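Local coordinates for methyl-accepting/DNA response regulator (Bacillus cereus, PDB 3D6W), which probably acts as a DNA-binding response regulator, represented here by its LytTR domain, at residues 19-24 with 31-36; 60-65 with 94-99; 70-75 with 83-88. All blocks are in the same frame, centred on the assembly; numbering follows the deposited sequence.

In the fold
The LytTR domain consists of ten strands in three antiparallel sheets with two helices. Along the chain, contact 1 closes first, within the hairpin of strands 21-27 and 30-35 in the five-stranded sheet. Contact 2 follows, joining the edge strand 58-62 of that sheet to strand 92-95 of the three-stranded one. Contact 3, the hairpin of strands 72-76 and 83-87, is enclosed in sequence between the two segments of contact 2. The centres of contacts 1 and 2 lie about 16 Å apart, those of 1 and 3 about 14 Å and those of 2 and 3 about 13 Å. Contacts 2 and 3 share the three-stranded sheet through the V95-F83 backbone bond; H71 NE2 to S19 O ties contact 3 to contact 1.

Contact 1: residues 19-24 with 31-36; sequences SKVMYL and TYVNAE
Backbone hydrogen bonds set the frame. N34 N gives to Y23 O at 2.9 Å, nearly along the carbonyl axis, while N34 O accepts from M22 N at 2.8 Å in the plane of its carbonyl and, weakly, from Y23 N. Beyond the strand end, E36 N bonds to K20 O over 2.9 Å. The carbonyl of K20 also receives the CA-H of A35, and that of Y32 the CA-H of L24.

M22 and Y23 thus both stand opposite N34, a classic beta bulge in the antiparallel hairpin of strands 21-27 and 30-35, part of the five-stranded sheet of the LytTR domain. Selenomethionine M22 has a helix-like psi of -46°, which brings both N-H groups onto one acceptor and shifts the register by one residue. Its side chain turns toward the partner strand and bends at its last torsion to place M22 CE 3.2 Å from A35 O.

The main side-chain contact is a stack. CG of Y23 sits in the crowded position between backbone N and carbonyl carbon (chi1 68°), laying the ring over N34. The amide lies only 17° from parallel to the ring, and N34 CB stands over its face, 3.6 Å from the centroid, as a CH-pi donor. A flat amide, itself partly exposed, suits the face of a buried tyrosine ring, while the phenol hydroxyl bonds to E91.

Apolar packing fills the other face, where V21 CG1 meets V33 CG1 at 3.7 Å and L24 lies beside V33, both pointing the same way. Their branched, compact chains are covered by strand 4-8 and helix 46-52.

At the exposed end, K20 CD meets E36 OE1 at 3.2 Å, and the salt bridge from K20 NZ to E36 OE1, 3.7 Å, is long and weak.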
loop_
_atom_site.group_PDB
_atom_site.type_symbol
_atom_site.label_atom_id
_atom_site.label_comp_id
_atom_site.label_asym_id
_atom_site.label_seq_id
_atom_site.Cartn_x
_atom_site.Cartn_y
_atom_site.Cartn_z
ATOM N N SER A 19 -0.774 10.944 -2.857
ATOM C CA SER A 19 0.629 10.565 -2.775
ATOM C C SER A 19 1.566 11.445 -3.637
ATOM O O SER A 19 2.748 11.548 -3.353
ATOM C CB SER A 19 0.753 9.070 -3.153
ATOM O OG SER A 19 0.699 8.873 -4.564
ATOM N N LYS A 20 1.014 12.072 -4.674
ATOM C CA LYS A 20 1.736 12.910 -5.577
ATOM C C LYS A 20 1.616 14.397 -5.246
ATOM O O LYS A 20 2.270 15.247 -5.877
ATOM C CB LYS A 20 1.243 12.664 -7.005
ATOM C CG LYS A 20 1.332 11.215 -7.448
ATOM C CD LYS A 20 2.459 10.943 -8.419
ATOM C CE LYS A 20 1.950 10.889 -9.904
ATOM N NZ LYS A 20 2.844 11.678 -10.910
ATOM N N VAL A 21 0.815 14.729 -4.243
ATOM C CA VAL A 21 0.745 16.128 -3.760
ATOM C C VAL A 21 1.924 16.409 -2.815
ATOM O O VAL A 21 2.086 15.699 -1.798
ATOM C CB VAL A 21 -0.609 16.418 -3.050
ATOM C CG1 VAL A 21 -0.714 17.916 -2.601
ATOM C CG2 VAL A 21 -1.774 15.989 -3.978
HETATM N N MSE A 22 2.725 17.410 -3.160
HETATM C CA MSE A 22 3.903 17.786 -2.408
HETATM C C MSE A 22 3.575 18.791 -1.289
HETATM O O MSE A 22 4.050 18.666 -0.170
HETATM C CB MSE A 22 4.952 18.393 -3.361
HETATM C CG MSE A 22 5.372 17.479 -4.460
HETATM SE SE MSE A 22 6.741 18.121 -5.674
HETATM C CE MSE A 22 5.720 19.680 -6.218
ATOM N N TYR A 23 2.784 19.794 -1.645
ATOM C CA TYR A 23 2.314 20.834 -0.742
ATOM C C TYR A 23 1.104 21.601 -1.340
ATOM O O TYR A 23 0.739 21.446 -2.521
ATOM C CB TYR A 23 3.462 21.791 -0.317
ATOM C CG TYR A 23 4.012 22.678 -1.422
ATOM C CD1 TYR A 23 5.092 22.280 -2.189
ATOM C CD2 TYR A 23 3.451 23.935 -1.670
ATOM C CE1 TYR A 23 5.576 23.078 -3.169
ATOM C CE2 TYR A 23 3.909 24.734 -2.651
ATOM C CZ TYR A 23 4.974 24.305 -3.421
ATOM O OH TYR A 23 5.449 25.134 -4.433
ATOM N N LEU A 24 0.418 22.334 -0.479
ATOM C CA LEU A 24 -0.693 23.179 -0.893
ATOM C C LEU A 24 -0.333 24.553 -0.391
ATOM O O LEU A 24 0.275 24.683 0.681
ATOM C CB LEU A 24 -2.061 22.725 -0.321
ATOM C CG LEU A 24 -2.680 21.394 -0.754
ATOM C CD1 LEU A 24 -2.114 20.182 0.023
ATOM C CD2 LEU A 24 -4.134 21.417 -0.545
ATOM N N THR A 31 -6.362 28.470 -3.361
ATOM C CA THR A 31 -5.511 27.338 -2.971
ATOM C C THR A 31 -4.825 26.727 -4.167
ATOM O O THR A 31 -5.466 26.335 -5.111
ATOM C CB THR A 31 -6.313 26.227 -2.269
ATOM O OG1 THR A 31 -6.920 26.798 -1.124
ATOM C CG2 THR A 31 -5.416 25.042 -1.851
ATOM N N TYR A 32 -3.506 26.639 -4.103
ATOM C CA TYR A 32 -2.732 26.015 -5.149
ATOM C C TYR A 32 -2.284 24.680 -4.623
ATOM O O TYR A 32 -1.666 24.606 -3.591
ATOM C CB TYR A 32 -1.526 26.873 -5.503
ATOM C CG TYR A 32 -1.912 28.075 -6.279
ATOM C CD1 TYR A 32 -2.234 29.282 -5.631
ATOM C CD2 TYR A 32 -1.990 28.016 -7.664
ATOM C CE1 TYR A 32 -2.611 30.398 -6.341
ATOM C CE2 TYR A 32 -2.365 29.131 -8.394
ATOM C CZ TYR A 32 -2.680 30.320 -7.727
ATOM O OH TYR A 32 -3.056 31.408 -8.476
ATOM N N VAL A 33 -2.638 23.634 -5.351
ATOM C CA VAL A 33 -2.193 22.283 -5.090
ATOM C C VAL A 33 -0.973 22.019 -5.991
ATOM O O VAL A 33 -1.076 21.995 -7.218
ATOM C CB VAL A 33 -3.348 21.266 -5.328
ATOM C CG1 VAL A 33 -2.979 19.911 -4.771
ATOM C CG2 VAL A 33 -4.638 21.752 -4.677
ATOM N N ASN A 34 0.185 21.874 -5.347
ATOM C CA ASN A 34 1.459 21.590 -5.990
ATOM C C ASN A 34 1.787 20.087 -5.965
ATOM O O ASN A 34 2.216 19.539 -4.940
ATOM C CB ASN A 34 2.563 22.359 -5.289
ATOM C CG ASN A 34 2.512 23.857 -5.562
ATOM O OD1 ASN A 34 1.722 24.598 -4.954
ATOM N ND2 ASN A 34 3.396 24.313 -6.453
ATOM N N ALA A 35 1.575 19.444 -7.107
ATOM C CA ALA A 35 1.808 18.018 -7.310
ATOM C C ALA A 35 3.119 17.838 -8.065
ATOM O O ALA A 35 3.712 18.788 -8.576
ATOM C CB ALA A 35 0.641 17.377 -8.059
ATOM N N GLU A 36 3.597 16.611 -8.124
ATOM C CA GLU A 36 4.960 16.386 -8.594
ATOM C C GLU A 36 5.191 16.915 -10.012
ATOM O O GLU A 36 6.258 17.461 -10.309
ATOM C CB GLU A 36 5.305 14.910 -8.550
ATOM C CG GLU A 36 5.334 14.301 -7.172
ATOM C CD GLU A 36 5.489 12.822 -7.246
ATOM O OE1 GLU A 36 5.380 12.265 -8.349
ATOM O OE2 GLU A 36 5.708 12.179 -6.222
#

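Contact 2: residues 60-65 with 94-99; sequences RCHRSF and PVSQSY. With FMT (formic acid), chain E.
Y99, P94 and C61 give up the most surface here, and Y99 leads. Its CG is anti to the carbonyl carbon (chi1 -78°), which lays the ring along the backbone of residues 60-63, with H62 N over one face near the rim. The CE2 corner touches R60 CG at 3.4 Å, and the hydroxyl stands over the centre of the R60 guanidinium, whose plane is inclined 32° to the ring. A large aromatic with a polar tip suits this place because it can cover both peptide groups and an aliphatic arginine stem. That arginine is held in its pose by NE to H62 O, by NH2 to R63 O at 3.0 Å and by a salt bridge from NH1 to E50 on helix 46-52.

C61 is buried. Its carbonyl oxygen accepts S96 N at 3.2 Å, in the carbonyl plane, and also meets the CA-H of V95; its CB packs on the V95 methyls. The small thiol, in the crowded position, brings C61 SG within 3.6 Å of P94 O. The S96 N-C61 O bond joins edge strand 58-62 of the five-stranded sheet to the end of strand 92-95 in the three-stranded one, while F103 of helix 100-107 covers C61 and V95.

P94 works through its ring carbons. CD lies over the F65 face as a CH-pi contact, 4.2 Å from the centroid, and CG touches H62 CD2 at 3.7 Å. H62 itself is fixed by S64 N, which bonds to ND1 in the ring plane within the type I turn 62-65.

A formic acid molecule, probably from the crystallisation liquor, takes R63 N at 2.9 Å and S96 OG at 2.5 Å on its O2; a donor from each segment thus converges on one oxygen, consistent with a site for a small acceptor, perhaps an anion.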
loop_
_atom_site.group_PDB
_atom_site.type_symbol
_atom_site.label_atom_id
_atom_site.label_comp_id
_atom_site.label_asym_id
_atom_site.label_seq_id
_atom_site.Cartn_x
_atom_site.Cartn_y
_atom_site.Cartn_z
ATOM N N ARG A 60 -0.403 21.074 8.270
ATOM C CA ARG A 60 -0.339 22.519 8.313
ATOM C C ARG A 60 0.907 23.005 9.065
ATOM O O ARG A 60 1.075 22.766 10.258
ATOM C CB ARG A 60 -1.587 23.100 8.969
ATOM C CG ARG A 60 -1.747 24.591 8.731
ATOM C CD ARG A 60 -2.390 24.879 7.396
ATOM N NE ARG A 60 -2.807 26.274 7.295
ATOM C CZ ARG A 60 -3.994 26.762 7.655
ATOM N NH1 ARG A 60 -4.952 25.983 8.137
ATOM N NH2 ARG A 60 -4.251 28.048 7.478
ATOM N N CYS A 61 1.772 23.716 8.336
ATOM C CA CYS A 61 3.038 24.182 8.877
ATOM C C CYS A 61 3.210 25.691 8.840
ATOM O O CYS A 61 4.221 26.208 9.283
ATOM C CB CYS A 61 4.182 23.494 8.133
ATOM S SG CYS A 61 4.312 23.889 6.410
ATOM N N HIS A 62 2.200 26.393 8.350
ATOM C CA HIS A 62 2.263 27.826 8.107
ATOM C C HIS A 62 0.830 28.190 7.773
ATOM O O HIS A 62 0.129 27.356 7.253
ATOM C CB HIS A 62 3.183 28.052 6.911
ATOM C CG HIS A 62 3.524 29.482 6.634
ATOM N ND1 HIS A 62 2.621 30.374 6.095
ATOM C CD2 HIS A 62 4.696 30.151 6.737
ATOM C CE1 HIS A 62 3.218 31.531 5.889
ATOM N NE2 HIS A 62 4.481 31.424 6.258
ATOM N N ARG A 63 0.399 29.423 8.058
ATOM C CA ARG A 63 -0.968 29.892 7.740
ATOM C C ARG A 63 -1.301 29.795 6.267
ATOM O O ARG A 63 -2.465 29.805 5.896
ATOM C CB ARG A 63 -1.217 31.340 8.237
ATOM C CG ARG A 63 -0.394 32.433 7.548
ATOM C CD ARG A 63 -0.901 33.874 7.850
ATOM N NE ARG A 63 -0.853 34.605 6.576
ATOM C CZ ARG A 63 -1.905 35.053 5.887
ATOM N NH1 ARG A 63 -3.140 34.974 6.358
ATOM N NH2 ARG A 63 -1.708 35.630 4.717
ATOM N N SER A 64 -0.278 29.713 5.437
ATOM C CA SER A 64 -0.425 29.660 3.982
ATOM C C SER A 64 -0.005 28.313 3.333
ATOM O O SER A 64 -0.118 28.179 2.115
ATOM C CB SER A 64 0.404 30.813 3.372
ATOM O OG SER A 64 -0.332 32.051 3.394
ATOM N N PHE A 65 0.442 27.324 4.121
ATOM C CA PHE A 65 0.954 26.046 3.581
ATOM C C PHE A 65 0.495 24.825 4.317
ATOM O O PHE A 65 0.517 24.783 5.560
ATOM C CB PHE A 65 2.483 26.005 3.619
ATOM C CG PHE A 65 3.127 26.978 2.691
ATOM C CD1 PHE A 65 3.427 28.267 3.116
ATOM C CD2 PHE A 65 3.416 26.613 1.373
ATOM C CE1 PHE A 65 4.014 29.219 2.201
ATOM C CE2 PHE A 65 3.999 27.516 0.486
ATOM C CZ PHE A 65 4.301 28.826 0.908
ATOM N N PRO A 94 8.356 27.216 4.103
ATOM C CA PRO A 94 8.568 27.616 5.472
ATOM C C PRO A 94 7.622 27.005 6.525
ATOM O O PRO A 94 6.439 26.842 6.305
ATOM C CB PRO A 94 8.377 29.129 5.406
ATOM C CG PRO A 94 7.416 29.348 4.325
ATOM C CD PRO A 94 7.570 28.216 3.357
ATOM N N VAL A 95 8.176 26.724 7.704
ATOM C CA VAL A 95 7.395 26.483 8.901
ATOM C C VAL A 95 7.507 27.766 9.738
ATOM O O VAL A 95 8.596 28.135 10.187
ATOM C CB VAL A 95 7.881 25.224 9.717
ATOM C CG1 VAL A 95 6.880 24.889 10.803
ATOM C CG2 VAL A 95 8.130 24.020 8.800
ATOM N N SER A 96 6.386 28.457 9.929
ATOM C CA SER A 96 6.402 29.701 10.615
ATOM C C SER A 96 6.581 29.499 12.111
ATOM O O SER A 96 6.344 28.406 12.663
ATOM C CB SER A 96 5.136 30.476 10.317
ATOM O OG SER A 96 3.957 29.865 10.794
ATOM N N GLN A 97 7.032 30.561 12.766
ATOM C CA GLN A 97 7.163 30.626 14.206
ATOM C C GLN A 97 5.925 30.179 14.954
ATOM O O GLN A 97 6.042 29.626 16.031
ATOM C CB GLN A 97 7.479 32.058 14.643
ATOM C CG GLN A 97 7.420 32.325 16.144
ATOM C CD GLN A 97 8.077 33.662 16.459
ATOM O OE1 GLN A 97 8.984 33.758 17.307
ATOM N NE2 GLN A 97 7.645 34.706 15.744
ATOM N N SER A 98 4.750 30.433 14.393
ATOM C CA SER A 98 3.534 30.195 15.097
ATOM C C SER A 98 3.080 28.722 14.983
ATOM O O SER A 98 2.351 28.217 15.855
ATOM C CB SER A 98 2.484 31.218 14.668
ATOM O OG SER A 98 1.453 30.652 13.912
ATOM N N TYR A 99 3.551 28.039 13.941
ATOM C CA TYR A 99 3.339 26.606 13.750
ATOM C C TYR A 99 4.528 25.715 14.145
ATOM O O TYR A 99 4.415 24.486 14.159
ATOM C CB TYR A 99 3.010 26.342 12.287
ATOM C CG TYR A 99 1.594 26.684 11.939
ATOM C CD1 TYR A 99 1.224 27.989 11.652
ATOM C CD2 TYR A 99 0.614 25.714 11.936
ATOM C CE1 TYR A 99 -0.062 28.286 11.327
ATOM C CE2 TYR A 99 -0.634 26.010 11.593
ATOM C CZ TYR A 99 -0.974 27.279 11.284
ATOM O OH TYR A 99 -2.272 27.555 10.989
HETATM C C FMT E . 1.626 32.192 10.395
HETATM O O1 FMT E . 2.471 32.783 11.108
HETATM O O2 FMT E . 1.811 30.999 10.072
#

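Contact 3: residues 70-75 with 83-88. With MG (magnesium ion), chain C.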
loop_
_atom_site.group_PDB
_atom_site.type_symbol
_atom_site.label_atom_id
_atom_site.label_comp_id
_atom_site.label_asym_id
_atom_site.label_seq_id
_atom_site.Cartn_x
_atom_site.Cartn_y
_atom_site.Cartn_z
ATOM N N ASN A 70 5.919 13.245 3.157
ATOM C CA ASN A 70 6.581 12.256 2.319
ATOM C C ASN A 70 7.370 12.823 1.173
ATOM O O ASN A 70 8.139 12.105 0.534
ATOM C CB ASN A 70 5.569 11.225 1.830
ATOM C CG ASN A 70 5.028 10.395 2.986
ATOM O OD1 ASN A 70 5.785 9.664 3.652
ATOM N ND2 ASN A 70 3.739 10.554 3.273
ATOM N N HIS A 71 7.169 14.111 0.892
ATOM C CA HIS A 71 7.991 14.828 -0.071
ATOM C C HIS A 71 9.013 15.716 0.562
ATOM O O HIS A 71 9.750 16.368 -0.137
ATOM C CB HIS A 71 7.126 15.595 -1.025
ATOM C CG HIS A 71 6.262 14.711 -1.847
ATOM N ND1 HIS A 71 6.679 14.182 -3.045
ATOM C CD2 HIS A 71 5.022 14.219 -1.627
ATOM C CE1 HIS A 71 5.721 13.411 -3.540
ATOM N NE2 HIS A 71 4.701 13.421 -2.696
ATOM N N ILE A 72 9.099 15.722 1.880
ATOM C CA ILE A 72 10.148 16.477 2.572
ATOM C C ILE A 72 11.441 15.711 2.421
ATOM O O ILE A 72 11.506 14.505 2.736
ATOM C CB ILE A 72 9.876 16.718 4.090
ATOM C CG1 ILE A 72 8.668 17.642 4.284
ATOM C CG2 ILE A 72 11.118 17.344 4.797
ATOM C CD1 ILE A 72 8.207 17.792 5.696
ATOM N N LYS A 73 12.475 16.412 1.967
ATOM C CA LYS A 73 13.812 15.843 1.956
ATOM C C LYS A 73 14.552 16.088 3.303
ATOM O O LYS A 73 15.080 15.132 3.900
ATOM C CB LYS A 73 14.597 16.385 0.769
ATOM C CG LYS A 73 16.018 15.892 0.706
ATOM C CD LYS A 73 16.614 16.169 -0.653
ATOM C CE LYS A 73 17.941 16.884 -0.545
ATOM N NZ LYS A 73 19.038 15.870 -0.454
ATOM N N ALA A 74 14.551 17.332 3.783
ATOM C CA ALA A 74 15.257 17.695 5.019
ATOM C C ALA A 74 14.557 18.873 5.676
ATOM O O ALA A 74 13.934 19.695 4.983
ATOM C CB ALA A 74 16.749 18.052 4.761
ATOM N N ILE A 75 14.652 18.918 7.010
ATOM C CA ILE A 75 14.125 19.978 7.850
ATOM C C ILE A 75 15.335 20.707 8.467
ATOM O O ILE A 75 16.177 20.089 9.128
ATOM C CB ILE A 75 13.232 19.446 9.009
ATOM C CG1 ILE A 75 12.109 18.532 8.487
ATOM C CG2 ILE A 75 12.726 20.625 9.887
ATOM C CD1 ILE A 75 11.386 17.663 9.581
ATOM N N PHE A 83 11.403 26.804 10.939
ATOM C CA PHE A 83 12.100 25.808 10.095
ATOM C C PHE A 83 11.926 26.141 8.634
ATOM O O PHE A 83 11.048 26.886 8.233
ATOM C CB PHE A 83 11.603 24.373 10.345
ATOM C CG PHE A 83 11.662 23.939 11.794
ATOM C CD1 PHE A 83 12.871 23.545 12.373
ATOM C CD2 PHE A 83 10.505 23.912 12.581
ATOM C CE1 PHE A 83 12.930 23.150 13.695
ATOM C CE2 PHE A 83 10.562 23.497 13.905
ATOM C CZ PHE A 83 11.780 23.128 14.459
ATOM N N LEU A 84 12.788 25.562 7.834
ATOM C CA LEU A 84 12.667 25.665 6.418
ATOM C C LEU A 84 12.751 24.241 5.928
ATOM O O LEU A 84 13.629 23.482 6.378
ATOM C CB LEU A 84 13.825 26.505 5.872
ATOM C CG LEU A 84 13.752 27.114 4.516
ATOM C CD1 LEU A 84 12.323 27.639 4.233
ATOM C CD2 LEU A 84 14.862 28.215 4.453
ATOM N N LEU A 85 11.813 23.865 5.055
ATOM C CA LEU A 85 11.718 22.504 4.546
ATOM C C LEU A 85 12.306 22.466 3.160
ATOM O O LEU A 85 11.907 23.179 2.268
ATOM C CB LEU A 85 10.253 22.022 4.509
ATOM C CG LEU A 85 9.426 22.266 5.781
ATOM C CD1 LEU A 85 8.003 21.712 5.661
ATOM C CD2 LEU A 85 10.171 21.736 6.999
ATOM N N SER A 86 13.270 21.595 2.993
ATOM C CA SER A 86 13.821 21.252 1.699
ATOM C C SER A 86 12.974 20.142 1.115
ATOM O O SER A 86 12.919 19.055 1.691
ATOM C CB SER A 86 15.264 20.741 1.911
ATOM O OG SER A 86 16.023 20.716 0.709
HETATM N N MSE A 87 12.315 20.406 -0.015
HETATM C CA MSE A 87 11.500 19.415 -0.662
HETATM C C MSE A 87 12.343 18.557 -1.622
HETATM O O MSE A 87 13.443 18.965 -1.992
HETATM C CB MSE A 87 10.314 20.052 -1.378
HETATM C CG MSE A 87 9.492 20.994 -0.538
HETATM SE SE MSE A 87 8.752 20.257 1.088
HETATM C CE MSE A 87 7.559 19.038 0.271
ATOM N N ASP A 88 11.818 17.384 -1.994
ATOM C CA ASP A 88 12.496 16.463 -2.841
ATOM C C ASP A 88 12.775 17.015 -4.241
ATOM O O ASP A 88 13.779 16.674 -4.834
ATOM C CB ASP A 88 11.643 15.187 -3.026
ATOM C CG ASP A 88 11.838 14.171 -1.924
ATOM O OD1 ASP A 88 12.813 14.281 -1.156
ATOM O OD2 ASP A 88 11.006 13.243 -1.837
HETATM MG MG MG C . 11.448 12.149 1.706
HETATM O O HOH W 1 13.023 12.694 3.626
HETATM O O HOH W 2 12.322 9.900 2.515
#
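Selenomethionine M87 turns back on itself through three successive torsions near -60° (chi2 -57°), which lays SE beside I72 CG1 and CE against H71 CB, 3.7 Å away. D88 has CG anti to the carbonyl carbon (chi1 -85°), bringing OD1 within 3.4 Å of K73 CB. I75 puts CG2 anti to its backbone N, so that this methyl meets F83 CD1 at 3.8 Å and L85 CD2 as well. L85 lies alongside I75, pointing the same way, and its CD1 touches I72 CD1; such branched aliphatic chains suit a buried sheet face, here covered by F103 of helix 100-107. On the other face A74 CB and S86 CB meet at 4.2 Å, an approach their small side chains allow.

S86 O accepts two N-H groups, from K73 at 2.7 Å and from A74 at 3.2 Å, and A74 O takes S86 N in return. At the hairpin's open end D88 N bonds to H71 O, while H71 NE2 is held by S19 O.

I75 also makes backbone hydrogen bonds to a second subunit, another copy of this protein. K73 and A74 facing S86 form a classic beta bulge in an antiparallel hairpin. I72 and D88 belong to the protein's magnesium site: here I72 O, at 2.6 Å, and two waters bind the ion, while D88 OD2 stands 3.7 Å from it, not a direct ligand.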